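Local coordinates for uncharacterized protein (Parabacteroides merdae ATCC 43184, PDB 5BMT), which is of unknown function but belongs to a family of bacterial lipoproteins with an OB-type domain and carries an immunoglobulin-like, beta-rich fold, at residues I15-S20 against Y45-C50; P33-T38 against F72-G77; V51-T56 against G77-P82; I120-T125 against D179-E184. All coordinates share one frame; numbering follows the deposited sequence. Where two conformers were deposited one is given.

Contact 1: residues I15-S20 against Y45-C50; sequences IVDYSS and YRAGDC. With EDO (1,2-ethanediol), chain F.
V16 points straight at 45-50, and the loop folds round it. Its CG1, anti to the backbone N (chi1 179°), reaches over to Y45 CB at 4.4 Å, while CG2 lies beside the backbone N on the D49 side; CB itself sits between the carbonyl oxygens of R46 and D49. An ethanediol, probably from the crystallisation liquor, donates from O2 to Y45 O and bonds A40 O. V16 is gripped through its main chain: V16 N donates to D49 O at 2.9 Å, and V16 O accepts from G48 N at 2.8 Å, both bonds running nearly along the C=O axis. G48 occupies the third position of a type II turn from R46 to D49, which D49 OD2 stiffens by accepting R46 N from above its carboxylate plane; D49 OD1 forms a salt bridge with K85. Further along, A47 CB lies 4.1 Å from D17 OD1 and also meets CD2 of the Y18 ring obliquely. D17 CG stands anti to the backbone N, so OD1 can take Y18 N through a strongly bent bond (131° at the hydrogen), while OD2 is bound by S114 OG and N116 N. An alanine in place of D17 would remove these bonds and would probably loosen the end of the strand from the 114-116 loop. At the other end I15 CG1 packs 3.9 Å from C50 SG in a non-hydrogen-bonded antiparallel pair. Strand 10-18 thus takes the loop leading into strand 50-57 on one edge and strand 24-28 on the other, with R119 of strand 118-126 touching I15 and C50.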
loop_
_atom_site.group_PDB
_atom_site.type_symbol
_atom_site.label_atom_id
_atom_site.label_comp_id
_atom_site.label_asym_id
_atom_site.label_seq_id
_atom_site.Cartn_x
_atom_site.Cartn_y
_atom_site.Cartn_z
ATOM N N ILE A 15 -7.753 0.156 -5.713
ATOM C CA ILE A 15 -8.546 -0.855 -5.036
ATOM C C ILE A 15 -9.754 -1.197 -5.924
ATOM O O ILE A 15 -10.456 -0.290 -6.406
ATOM C CB ILE A 15 -9.037 -0.352 -3.653
ATOM C CG1 ILE A 15 -7.843 -0.020 -2.720
ATOM C CG2 ILE A 15 -10.009 -1.413 -3.000
ATOM C CD1 ILE A 15 -8.296 0.681 -1.410
ATOM N N VAL A 16 -10.039 -2.494 -6.085
ATOM C CA VAL A 16 -11.252 -2.958 -6.773
ATOM C C VAL A 16 -12.381 -2.968 -5.741
ATOM O O VAL A 16 -12.176 -3.523 -4.649
ATOM C CB VAL A 16 -11.021 -4.391 -7.350
ATOM C CG1 VAL A 16 -12.285 -4.931 -8.051
ATOM C CG2 VAL A 16 -9.836 -4.402 -8.305
ATOM N N ASP A 17 -13.552 -2.386 -6.042
ATOM C CA ASP A 17 -14.610 -2.389 -5.033
ATOM C C ASP A 17 -15.950 -2.095 -5.668
ATOM O O ASP A 17 -16.009 -1.634 -6.799
ATOM C CB ASP A 17 -14.291 -1.312 -3.989
ATOM C CG ASP A 17 -15.049 -1.330 -2.689
ATOM O OD1 ASP A 17 -15.828 -2.294 -2.454
ATOM O OD2 ASP A 17 -14.849 -0.388 -1.894
ATOM N N TYR A 18 -17.009 -2.374 -4.928
ATOM C CA TYR A 18 -18.354 -2.043 -5.355
ATOM C C TYR A 18 -18.693 -0.619 -4.994
ATOM O O TYR A 18 -18.426 -0.174 -3.869
ATOM C CB TYR A 18 -19.367 -2.932 -4.616
ATOM C CG TYR A 18 -19.466 -4.359 -5.071
ATOM C CD1 TYR A 18 -19.941 -4.676 -6.344
ATOM C CD2 TYR A 18 -19.208 -5.403 -4.195
ATOM C CE1 TYR A 18 -20.160 -5.996 -6.723
ATOM C CE2 TYR A 18 -19.406 -6.728 -4.571
ATOM C CZ TYR A 18 -19.904 -7.017 -5.831
ATOM O OH TYR A 18 -20.134 -8.321 -6.200
ATOM N N SER A 19 -19.393 0.061 -5.904
ATOM C CA SER A 19 -20.011 1.350 -5.603
ATOM C C SER A 19 -21.257 1.104 -4.730
ATOM O O SER A 19 -21.637 -0.041 -4.509
ATOM C CB SER A 19 -20.426 2.027 -6.908
ATOM O OG SER A 19 -21.589 1.391 -7.431
ATOM N N SER A 20 -21.965 2.169 -4.354
ATOM C CA SER A 20 -23.192 2.041 -3.547
ATOM C C SER A 20 -24.330 1.329 -4.292
ATOM O O SER A 20 -25.277 0.841 -3.645
ATOM C CB SER A 20 -23.661 3.423 -3.105
ATOM O OG SER A 20 -24.037 4.215 -4.219
ATOM N N TYR A 45 -10.359 -11.024 -10.050
ATOM C CA TYR A 45 -10.498 -9.994 -9.021
ATOM C C TYR A 45 -11.702 -10.134 -8.119
ATOM O O TYR A 45 -12.746 -10.698 -8.496
ATOM C CB TYR A 45 -10.601 -8.620 -9.710
ATOM C CG TYR A 45 -9.444 -8.336 -10.635
ATOM C CD1 TYR A 45 -8.143 -8.241 -10.145
ATOM C CD2 TYR A 45 -9.632 -8.256 -12.010
ATOM C CE1 TYR A 45 -7.062 -8.064 -11.003
ATOM C CE2 TYR A 45 -8.560 -8.059 -12.881
ATOM C CZ TYR A 45 -7.274 -7.965 -12.368
ATOM O OH TYR A 45 -6.212 -7.807 -13.217
ATOM N N ARG A 46 -11.547 -9.597 -6.903
ATOM C CA ARG A 46 -12.684 -9.486 -6.022
ATOM C C ARG A 46 -12.559 -8.185 -5.236
ATOM O O ARG A 46 -11.472 -7.605 -5.095
ATOM C CB ARG A 46 -12.933 -10.717 -5.148
ATOM C CG ARG A 46 -11.947 -10.982 -4.028
ATOM C CD ARG A 46 -12.322 -12.253 -3.272
ATOM N NE ARG A 46 -13.445 -12.052 -2.349
ATOM C CZ ARG A 46 -14.027 -13.013 -1.634
ATOM N NH1 ARG A 46 -13.609 -14.268 -1.730
ATOM N NH2 ARG A 46 -15.039 -12.726 -0.826
ATOM N N ALA A 47 -13.710 -7.695 -4.784
ATOM C CA ALA A 47 -13.746 -6.434 -4.042
ATOM C C ALA A 47 -12.781 -6.514 -2.856
ATOM O O ALA A 47 -12.712 -7.542 -2.162
ATOM C CB ALA A 47 -15.173 -6.186 -3.546
ATOM N N GLY A 48 -12.012 -5.455 -2.692
ATOM C CA GLY A 48 -10.986 -5.355 -1.659
ATOM C C GLY A 48 -9.588 -5.605 -2.172
ATOM O O GLY A 48 -8.619 -5.314 -1.468
ATOM N N ASP A 49 -9.454 -6.172 -3.375
ATOM C CA ASP A 49 -8.135 -6.406 -3.950
ATOM C C ASP A 49 -7.472 -5.109 -4.331
ATOM O O ASP A 49 -8.128 -4.153 -4.744
ATOM C CB ASP A 49 -8.247 -7.241 -5.245
ATOM C CG ASP A 49 -8.535 -8.721 -5.057
ATOM O OD1 ASP A 49 -8.473 -9.201 -3.910
ATOM O OD2 ASP A 49 -8.799 -9.409 -6.071
ATOM N N CYS A 50 -6.149 -5.103 -4.259
ATOM C CA CYS A 50 -5.329 -4.003 -4.755
ATOM C C CYS A 50 -4.630 -4.459 -5.996
ATOM O O CYS A 50 -4.188 -5.612 -6.081
ATOM C CB CYS A 50 -4.310 -3.577 -3.715
ATOM S SG CYS A 50 -5.038 -2.747 -2.293
HETATM C C1 EDO F . -14.855 -8.844 -10.852
HETATM O O1 EDO F . -16.129 -9.365 -11.232
HETATM C C2 EDO F . -14.948 -8.326 -9.399
HETATM O O2 EDO F . -15.236 -9.425 -8.575
#

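Contact 2: residues P33-T38 against F72-G77; sequences PLYVAT and FYVATG
T38 OG1 is held by two waters, at 2.7 and 3.0 Å, which tie it to G77: the nearer donates to G77 O, the other accepts from G77 N. The hydroxyl stands between the backbone N and the carbonyl carbon (chi1 57°), the rotamer that turns it to these waters. A third water donates to A75 O and accepts from A37 N, taking the place of the next rung of the parallel ladder where the two chains splay apart. Before that point the rungs are direct: P33 O accepts Y73 N, Y73 O accepts Y35 N at 2.8 Å, and Y35 O accepts A75 N, the last two donors standing above the carbonyl plane. L34 and Y73 share one face, their side chains crossing obliquely with L34 CD2 3.9 Å from Y73 CB, and L34 CD1 reaches A75 CB. On the other face the F72 ring brings CD1 to within 3.5 Å of Y35 CB, and V74 CG2 lies at the edges of both the F72 and the Y35 rings. The Y35 ring turns away from the strand pair and makes a cation-pi contact with R23. V36 sets CG2 4.1 Å from A75 CB and CG1 near G77 O; an alanine at V36 would lose both branches and would probably weaken the apolar link just where the main-chain bonds give out. Strand 34-35 bonds to strand 24-28 through L34 and I26, so the sheet curls back on itself, consistent with an OB barrel. The chemistry changes along the contact, from direct amide pairing with apolar cover to a water-bridged end.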
loop_
_atom_site.group_PDB
_atom_site.type_symbol
_atom_site.label_atom_id
_atom_site.label_comp_id
_atom_site.label_asym_id
_atom_site.label_seq_id
_atom_site.Cartn_x
_atom_site.Cartn_y
_atom_site.Cartn_z
ATOM N N PRO A 33 -12.785 7.641 -9.300
ATOM C CA PRO A 33 -13.207 6.238 -9.493
ATOM C C PRO A 33 -13.469 5.975 -10.971
ATOM O O PRO A 33 -13.950 6.853 -11.700
ATOM C CB PRO A 33 -14.511 6.123 -8.683
ATOM C CG PRO A 33 -14.452 7.281 -7.688
ATOM C CD PRO A 33 -13.759 8.390 -8.485
ATOM N N LEU A 34 -13.150 4.746 -11.403
ATOM C CA LEU A 34 -13.292 4.344 -12.794
ATOM C C LEU A 34 -14.096 3.098 -12.957
ATOM O O LEU A 34 -13.936 2.161 -12.184
ATOM C CB LEU A 34 -11.903 4.055 -13.390
ATOM C CG LEU A 34 -10.868 5.181 -13.240
ATOM C CD1 LEU A 34 -9.533 4.712 -13.757
ATOM C CD2 LEU A 34 -11.327 6.438 -13.966
ATOM N N TYR A 35 -14.888 3.053 -14.035
ATOM C CA TYR A 35 -15.544 1.836 -14.461
ATOM C C TYR A 35 -14.756 1.279 -15.628
ATOM O O TYR A 35 -14.694 1.908 -16.695
ATOM C CB TYR A 35 -17.007 2.046 -14.839
ATOM C CG TYR A 35 -17.644 0.781 -15.366
ATOM C CD1 TYR A 35 -17.798 -0.340 -14.547
ATOM C CD2 TYR A 35 -18.015 0.674 -16.705
ATOM C CE1 TYR A 35 -18.372 -1.513 -15.032
ATOM C CE2 TYR A 35 -18.562 -0.504 -17.210
ATOM C CZ TYR A 35 -18.747 -1.591 -16.365
ATOM O OH TYR A 35 -19.315 -2.737 -16.878
ATOM N N VAL A 36 -14.158 0.101 -15.431
ATOM C CA VAL A 36 -13.431 -0.615 -16.468
ATOM C C VAL A 36 -14.190 -1.936 -16.667
ATOM O O VAL A 36 -14.106 -2.809 -15.793
ATOM C CB VAL A 36 -11.940 -0.831 -16.142
ATOM C CG1 VAL A 36 -11.220 -1.531 -17.301
ATOM C CG2 VAL A 36 -11.239 0.495 -15.815
ATOM N N ALA A 37 -14.980 -2.050 -17.754
ATOM C CA ALA A 37 -15.847 -3.223 -17.973
ATOM C C ALA A 37 -15.073 -4.536 -17.986
ATOM O O ALA A 37 -15.541 -5.515 -17.395
ATOM C CB ALA A 37 -16.604 -3.069 -19.276
ATOM N N THR A 38 -13.878 -4.563 -18.601
ATOM C CA THR A 38 -13.094 -5.802 -18.634
ATOM C C THR A 38 -12.715 -6.255 -17.206
ATOM O O THR A 38 -12.904 -7.433 -16.878
ATOM C CB THR A 38 -11.859 -5.640 -19.533
ATOM O OG1 THR A 38 -11.064 -4.542 -19.080
ATOM C CG2 THR A 38 -12.228 -5.504 -21.001
ATOM N N PHE A 72 -18.332 8.217 -11.638
ATOM C CA PHE A 72 -17.112 7.562 -12.143
ATOM C C PHE A 72 -16.899 7.975 -13.587
ATOM O O PHE A 72 -17.851 8.397 -14.277
ATOM C CB PHE A 72 -17.255 6.001 -12.064
ATOM C CG PHE A 72 -18.482 5.454 -12.779
ATOM C CD1 PHE A 72 -18.461 5.202 -14.151
ATOM C CD2 PHE A 72 -19.669 5.237 -12.091
ATOM C CE1 PHE A 72 -19.604 4.757 -14.818
ATOM C CE2 PHE A 72 -20.807 4.768 -12.758
ATOM C CZ PHE A 72 -20.770 4.530 -14.116
ATOM N N TYR A 73 -15.664 7.753 -14.068
ATOM C CA TYR A 73 -15.367 7.843 -15.475
ATOM C C TYR A 73 -15.301 6.427 -16.041
ATOM O O TYR A 73 -14.737 5.531 -15.399
ATOM C CB TYR A 73 -14.025 8.548 -15.734
ATOM C CG TYR A 73 -14.121 10.044 -15.642
ATOM C CD1 TYR A 73 -14.769 10.780 -16.631
ATOM C CD2 TYR A 73 -13.600 10.724 -14.549
ATOM C CE1 TYR A 73 -14.877 12.163 -16.541
ATOM C CE2 TYR A 73 -13.698 12.117 -14.450
ATOM C CZ TYR A 73 -14.351 12.823 -15.439
ATOM O OH TYR A 73 -14.483 14.200 -15.344
ATOM N N VAL A 74 -15.819 6.243 -17.254
ATOM C CA VAL A 74 -15.641 4.975 -17.959
ATOM C C VAL A 74 -14.227 5.027 -18.528
ATOM O O VAL A 74 -13.843 6.031 -19.149
ATOM C CB VAL A 74 -16.698 4.765 -19.067
ATOM C CG1 VAL A 74 -16.381 3.503 -19.877
ATOM C CG2 VAL A 74 -18.111 4.694 -18.473
ATOM N N ALA A 75 -13.445 3.977 -18.299
ATOM C CA ALA A 75 -12.064 3.947 -18.764
ATOM C C ALA A 75 -11.769 2.630 -19.426
ATOM O O ALA A 75 -12.502 1.656 -19.259
ATOM C CB ALA A 75 -11.119 4.150 -17.577
ATOM N N THR A 76 -10.691 2.596 -20.193
ATOM C CA THR A 76 -10.229 1.327 -20.737
ATOM C C THR A 76 -8.871 1.091 -20.137
ATOM O O THR A 76 -8.148 2.030 -19.762
ATOM C CB THR A 76 -10.209 1.297 -22.261
ATOM O OG1 THR A 76 -9.412 2.380 -22.712
ATOM C CG2 THR A 76 -11.610 1.349 -22.857
ATOM N N GLY A 77 -8.529 -0.165 -20.010
ATOM C CA GLY A 77 -7.234 -0.507 -19.464
ATOM C C GLY A 77 -7.190 -1.921 -18.951
ATOM O O GLY A 77 -8.031 -2.759 -19.285
HETATM O O HOH W 1 -14.727 0.039 -19.813
HETATM O O HOH W 2 -10.549 -2.174 -20.861
HETATM O O HOH W 3 -8.645 -5.667 -18.609
#

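Contact 3: residues V51-T56 against G77-P82; sequences VLANFT and GAASSP
S80 points its CB toward strand 51-56, 3.7 Å from L52 O, and OG beyond it turns to a position between its own backbone N and carbonyl carbon (chi1 69°). There OG accepts L52 N in a nearly straight bond of 3.0 Å and donates to S81 O at 2.8 Å, so the hydroxyl is used in both roles. S80 OG also rests 3.7 Å from V51 CA. The result is that OG, rather than a main-chain oxygen, completes the pairing of L52, whose own O accepts S80 N; S80 O meanwhile receives Y45 OH. This is an antiparallel ladder, its strand axes 174° apart, between two neighbouring strands of the five-stranded sheet in the OB-type domain. Ahead of S80 the regular pattern holds: N54 and A78 form a hydrogen-bonded pair, N54 N donating to A78 O at 2.9 Å and A78 N to N54 O. G77 comes so close to F55 in the next pair, with its CA 3.1 Å from N54 O, that any CB there would clash. On the face of A53 and A79, the methyl of A79 receives V51 CG2 at 3.7 Å, and V51 CG1 extends past S80 O to P82 CA. F55, on the same face, directs its ring away from this pairing and meets that of Y31.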
loop_
_atom_site.group_PDB
_atom_site.type_symbol
_atom_site.label_atom_id
_atom_site.label_comp_id
_atom_site.label_asym_id
_atom_site.label_seq_id
_atom_site.Cartn_x
_atom_site.Cartn_y
_atom_site.Cartn_z
ATOM N N VAL A 51 -4.507 -3.562 -6.973
ATOM C CA VAL A 51 -3.844 -3.885 -8.235
ATOM C C VAL A 51 -3.039 -2.688 -8.686
ATOM O O VAL A 51 -3.269 -1.572 -8.201
ATOM C CB VAL A 51 -4.894 -4.263 -9.346
ATOM C CG1 VAL A 51 -5.700 -5.514 -8.965
ATOM C CG2 VAL A 51 -5.829 -3.077 -9.674
ATOM N N LEU A 52 -2.112 -2.911 -9.623
ATOM C CA LEU A 52 -1.494 -1.828 -10.369
ATOM C C LEU A 52 -2.285 -1.738 -11.666
ATOM O O LEU A 52 -2.298 -2.697 -12.457
ATOM C CB LEU A 52 0.006 -2.077 -10.628
ATOM C CG LEU A 52 0.679 -0.983 -11.475
ATOM C CD1 LEU A 52 0.593 0.377 -10.807
ATOM C CD2 LEU A 52 2.139 -1.344 -11.745
ATOM N N ALA A 53 -2.998 -0.633 -11.868
ATOM C CA ALA A 53 -3.816 -0.509 -13.066
ATOM C C ALA A 53 -3.244 0.462 -14.040
ATOM O O ALA A 53 -2.697 1.475 -13.631
ATOM C CB ALA A 53 -5.199 -0.035 -12.661
ATOM N N ASN A 54 -3.406 0.167 -15.339
ATOM C CA ASN A 54 -3.026 1.111 -16.381
ATOM C C ASN A 54 -4.319 1.462 -17.106
ATOM O O ASN A 54 -5.122 0.582 -17.412
ATOM C CB ASN A 54 -1.918 0.587 -17.304
ATOM C CG ASN A 54 -2.329 -0.551 -18.189
ATOM O OD1 ASN A 54 -2.659 -0.364 -19.366
ATOM N ND2 ASN A 54 -2.330 -1.746 -17.638
ATOM N N PHE A 55 -4.595 2.772 -17.233
ATOM C CA PHE A 55 -5.876 3.136 -17.802
ATOM C C PHE A 55 -5.832 4.434 -18.574
ATOM O O PHE A 55 -4.919 5.251 -18.398
ATOM C CB PHE A 55 -6.906 3.289 -16.646
ATOM C CG PHE A 55 -6.468 4.175 -15.499
ATOM C CD1 PHE A 55 -6.685 5.557 -15.535
ATOM C CD2 PHE A 55 -5.830 3.635 -14.386
ATOM C CE1 PHE A 55 -6.298 6.362 -14.453
ATOM C CE2 PHE A 55 -5.398 4.450 -13.344
ATOM C CZ PHE A 55 -5.651 5.800 -13.379
ATOM N N THR A 56 -6.867 4.630 -19.391
ATOM C CA THR A 56 -7.068 5.850 -20.161
ATOM C C THR A 56 -8.546 6.208 -20.128
ATOM O O THR A 56 -9.403 5.319 -20.238
ATOM C CB THR A 56 -6.566 5.676 -21.596
ATOM O OG1 THR A 56 -5.262 5.096 -21.580
ATOM C CG2 THR A 56 -6.552 6.981 -22.371
ATOM N N GLY A 77 -8.529 -0.165 -20.010
ATOM C CA GLY A 77 -7.234 -0.507 -19.464
ATOM C C GLY A 77 -7.190 -1.921 -18.951
ATOM O O GLY A 77 -8.031 -2.759 -19.285
ATOM N N ALA A 78 -6.196 -2.168 -18.122
ATOM C CA ALA A 78 -5.975 -3.495 -17.591
ATOM C C ALA A 78 -5.283 -3.362 -16.263
ATOM O O ALA A 78 -4.901 -2.265 -15.854
ATOM C CB ALA A 78 -5.139 -4.313 -18.564
ATOM N N ALA A 79 -5.163 -4.461 -15.557
ATOM C CA ALA A 79 -4.537 -4.388 -14.259
ATOM C C ALA A 79 -3.665 -5.608 -14.026
ATOM O O ALA A 79 -3.846 -6.659 -14.643
ATOM C CB ALA A 79 -5.618 -4.303 -13.182
ATOM N N SER A 80 -2.748 -5.475 -13.077
ATOM C CA SER A 80 -1.919 -6.598 -12.659
ATOM C C SER A 80 -2.751 -7.635 -11.921
ATOM O O SER A 80 -3.925 -7.404 -11.621
ATOM C CB SER A 80 -0.884 -6.071 -11.657
ATOM O OG SER A 80 -1.486 -5.684 -10.413
ATOM N N SER A 81 -2.116 -8.751 -11.544
ATOM C CA SER A 81 -2.718 -9.707 -10.629
ATOM C C SER A 81 -2.888 -9.000 -9.275
ATOM O O SER A 81 -2.136 -8.042 -9.006
ATOM C CB SER A 81 -1.823 -10.934 -10.473
ATOM O OG SER A 81 -1.756 -11.677 -11.678
ATOM N N PRO A 82 -3.838 -9.389 -8.415
ATOM C CA PRO A 82 -3.961 -8.723 -7.112
ATOM C C PRO A 82 -2.685 -8.834 -6.282
ATOM O O PRO A 82 -1.993 -9.875 -6.300
ATOM C CB PRO A 82 -5.066 -9.524 -6.395
ATOM C CG PRO A 82 -5.824 -10.186 -7.482
ATOM C CD PRO A 82 -4.831 -10.482 -8.553
#

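Contact 4: residues I120-T125 against D179-E184; sequences IVVIPT and DPIAVE
V122 CG1 and I181 CG1 meet at 3.3 Å, tighter than ordinary carbon packing. Both atoms occupy the position between their own backbone N and carbonyl carbon (chi1 51° and 62°), and the two side chains lie next to each other pointing the same way, with I181 CD1 also against V122 CG1. V183 CG2 approaches V122 CG1 at 4.0 Å, and V183 CB lies beside I120 CB, so I120, V122, I181 and V183 form one continuous apolar face. Four main-chain bonds hold them in register. I120 and V183 exchange a pair of bonds, as do V122 and I181, whose N-to-O link of 2.9 Å from I181 N to V122 O runs nearly along the C=O axis. Just before strand 181-184, D179 N donates a fifth bond to P124 O, and the proline ring lies close over the D179 carbonyl, with P124 CD 3.1 Å from D179 O. On the other side of the ladder, I123 CG2 touches P180 CG. Around this first shell, L161 packs on V122, P124 and I181, L159 on I120, and M139 on V122. D179 OD2 is fixed by Y137 OH, while E184 at the far end forms a salt bridge with R119 through OE1 and caps G186 N, leading into helix 186-198, through OE2. With 106-113 along the other edge of strand 118-126, the apolar side of the pair is packed against strands 134-140 and 153-167, consistent with the sandwich-like core of an immunoglobulin-like fold.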
loop_
_atom_site.group_PDB
_atom_site.type_symbol
_atom_site.label_atom_id
_atom_site.label_comp_id
_atom_site.label_asym_id
_atom_site.label_seq_id
_atom_site.Cartn_x
_atom_site.Cartn_y
_atom_site.Cartn_z
ATOM N N ILE A 120 -3.128 -0.079 2.917
ATOM C CA ILE A 120 -1.826 0.543 2.716
ATOM C C ILE A 120 -1.149 -0.240 1.592
ATOM O O ILE A 120 -1.036 -1.471 1.682
ATOM C CB ILE A 120 -0.961 0.503 3.988
ATOM C CG1 ILE A 120 -1.664 1.198 5.139
ATOM C CG2 ILE A 120 0.420 1.144 3.720
ATOM C CD1 ILE A 120 -1.023 0.835 6.514
ATOM N N VAL A 121 -0.746 0.427 0.533
ATOM C CA VAL A 121 0.085 -0.228 -0.474
ATOM C C VAL A 121 1.508 0.108 -0.083
ATOM O O VAL A 121 1.823 1.298 0.111
ATOM C CB VAL A 121 -0.222 0.217 -1.926
ATOM C CG1 VAL A 121 0.837 -0.282 -2.922
ATOM C CG2 VAL A 121 -1.610 -0.261 -2.343
ATOM N N VAL A 122 2.350 -0.919 0.063
ATOM C CA VAL A 122 3.736 -0.663 0.441
ATOM C C VAL A 122 4.629 -1.357 -0.566
ATOM O O VAL A 122 4.272 -2.420 -1.084
ATOM C CB VAL A 122 4.042 -1.030 1.916
ATOM C CG1 VAL A 122 3.608 -2.415 2.264
ATOM C CG2 VAL A 122 5.505 -0.808 2.285
ATOM N N ILE A 123 5.747 -0.716 -0.901
ATOM C CA ILE A 123 6.647 -1.265 -1.902
ATOM C C ILE A 123 8.014 -1.613 -1.273
ATOM O O ILE A 123 8.974 -0.840 -1.369
ATOM C CB ILE A 123 6.786 -0.322 -3.112
ATOM C CG1 ILE A 123 5.381 0.101 -3.661
ATOM C CG2 ILE A 123 7.609 -1.040 -4.207
ATOM C CD1 ILE A 123 5.455 1.079 -4.840
ATOM N N PRO A 124 8.121 -2.772 -0.611
ATOM C CA PRO A 124 9.439 -3.197 -0.110
ATOM C C PRO A 124 10.368 -3.369 -1.296
ATOM O O PRO A 124 9.954 -3.900 -2.360
ATOM C CB PRO A 124 9.167 -4.530 0.587
ATOM C CG PRO A 124 7.854 -5.002 0.071
ATOM C CD PRO A 124 7.077 -3.793 -0.363
ATOM N N THR A 125 11.610 -2.900 -1.137
ATOM C CA THR A 125 12.640 -2.969 -2.162
ATOM C C THR A 125 13.793 -3.781 -1.607
ATOM O O THR A 125 14.013 -3.759 -0.385
ATOM C CB THR A 125 13.050 -1.546 -2.566
ATOM O OG1 THR A 125 11.859 -0.793 -2.820
ATOM C CG2 THR A 125 13.954 -1.512 -3.795
ATOM N N ASP A 179 8.596 -5.356 -4.569
ATOM C CA ASP A 179 7.531 -6.342 -4.333
ATOM C C ASP A 179 6.310 -5.669 -3.696
ATOM O O ASP A 179 6.055 -5.833 -2.496
ATOM C CB ASP A 179 8.049 -7.469 -3.426
ATOM C CG ASP A 179 7.150 -8.699 -3.300
ATOM O OD1 ASP A 179 6.222 -8.857 -4.135
ATOM O OD2 ASP A 179 7.403 -9.538 -2.400
ATOM N N PRO A 180 5.508 -4.956 -4.501
ATOM C CA PRO A 180 4.343 -4.262 -3.943
ATOM C C PRO A 180 3.376 -5.224 -3.256
ATOM O O PRO A 180 3.048 -6.287 -3.803
ATOM C CB PRO A 180 3.700 -3.591 -5.162
ATOM C CG PRO A 180 4.786 -3.550 -6.209
ATOM C CD PRO A 180 5.696 -4.695 -5.945
ATOM N N ILE A 181 2.939 -4.849 -2.057
ATOM C CA ILE A 181 1.982 -5.640 -1.262
ATOM C C ILE A 181 0.889 -4.724 -0.706
ATOM O O ILE A 181 1.050 -3.502 -0.691
ATOM C CB ILE A 181 2.679 -6.423 -0.104
ATOM C CG1 ILE A 181 3.335 -5.424 0.868
ATOM C CG2 ILE A 181 3.681 -7.440 -0.657
ATOM C CD1 ILE A 181 3.926 -6.056 2.177
ATOM N N ALA A 182 -0.219 -5.339 -0.247
ATOM C CA ALA A 182 -1.332 -4.601 0.317
ATOM C C ALA A 182 -1.499 -4.988 1.771
ATOM O O ALA A 182 -1.536 -6.179 2.071
ATOM C CB ALA A 182 -2.592 -4.936 -0.460
ATOM N N VAL A 183 -1.633 -4.020 2.647
ATOM C CA VAL A 183 -1.805 -4.252 4.088
ATOM C C VAL A 183 -3.154 -3.681 4.501
ATOM O O VAL A 183 -3.521 -2.575 4.078
ATOM C CB VAL A 183 -0.641 -3.588 4.859
ATOM C CG1 VAL A 183 -0.839 -3.725 6.373
ATOM C CG2 VAL A 183 0.720 -4.198 4.440
ATOM N N GLU A 184 -3.901 -4.408 5.343
ATOM C CA GLU A 184 -5.162 -3.884 5.843
ATOM C C GLU A 184 -4.971 -2.501 6.491
ATOM O O GLU A 184 -4.119 -2.355 7.368
ATOM C CB GLU A 184 -5.719 -4.879 6.889
ATOM C CG GLU A 184 -7.025 -4.436 7.515
ATOM C CD GLU A 184 -8.128 -4.153 6.506
ATOM O OE1 GLU A 184 -8.382 -5.035 5.650
ATOM O OE2 GLU A 184 -8.703 -3.039 6.541
#

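From the N terminus, contact 1 is the first to open, joining strand 10-18 to the loop before strand 50-57. Contact 2 opens within that span and closes beyond it at 72-77, so the two cross. Contact 3 starts directly after contact 1 ends and crosses contact 2, with which it shares G77 and strand 73-79. Together these three knit the five-stranded sheet of the OB-type domain; D49 of contact 1 packs against P82 of contact 3. Contact 4 follows in series, closing a 53-residue span in the larger sheet. C50 of contact 1 packs on V121 and A182 there, joining the two sheets.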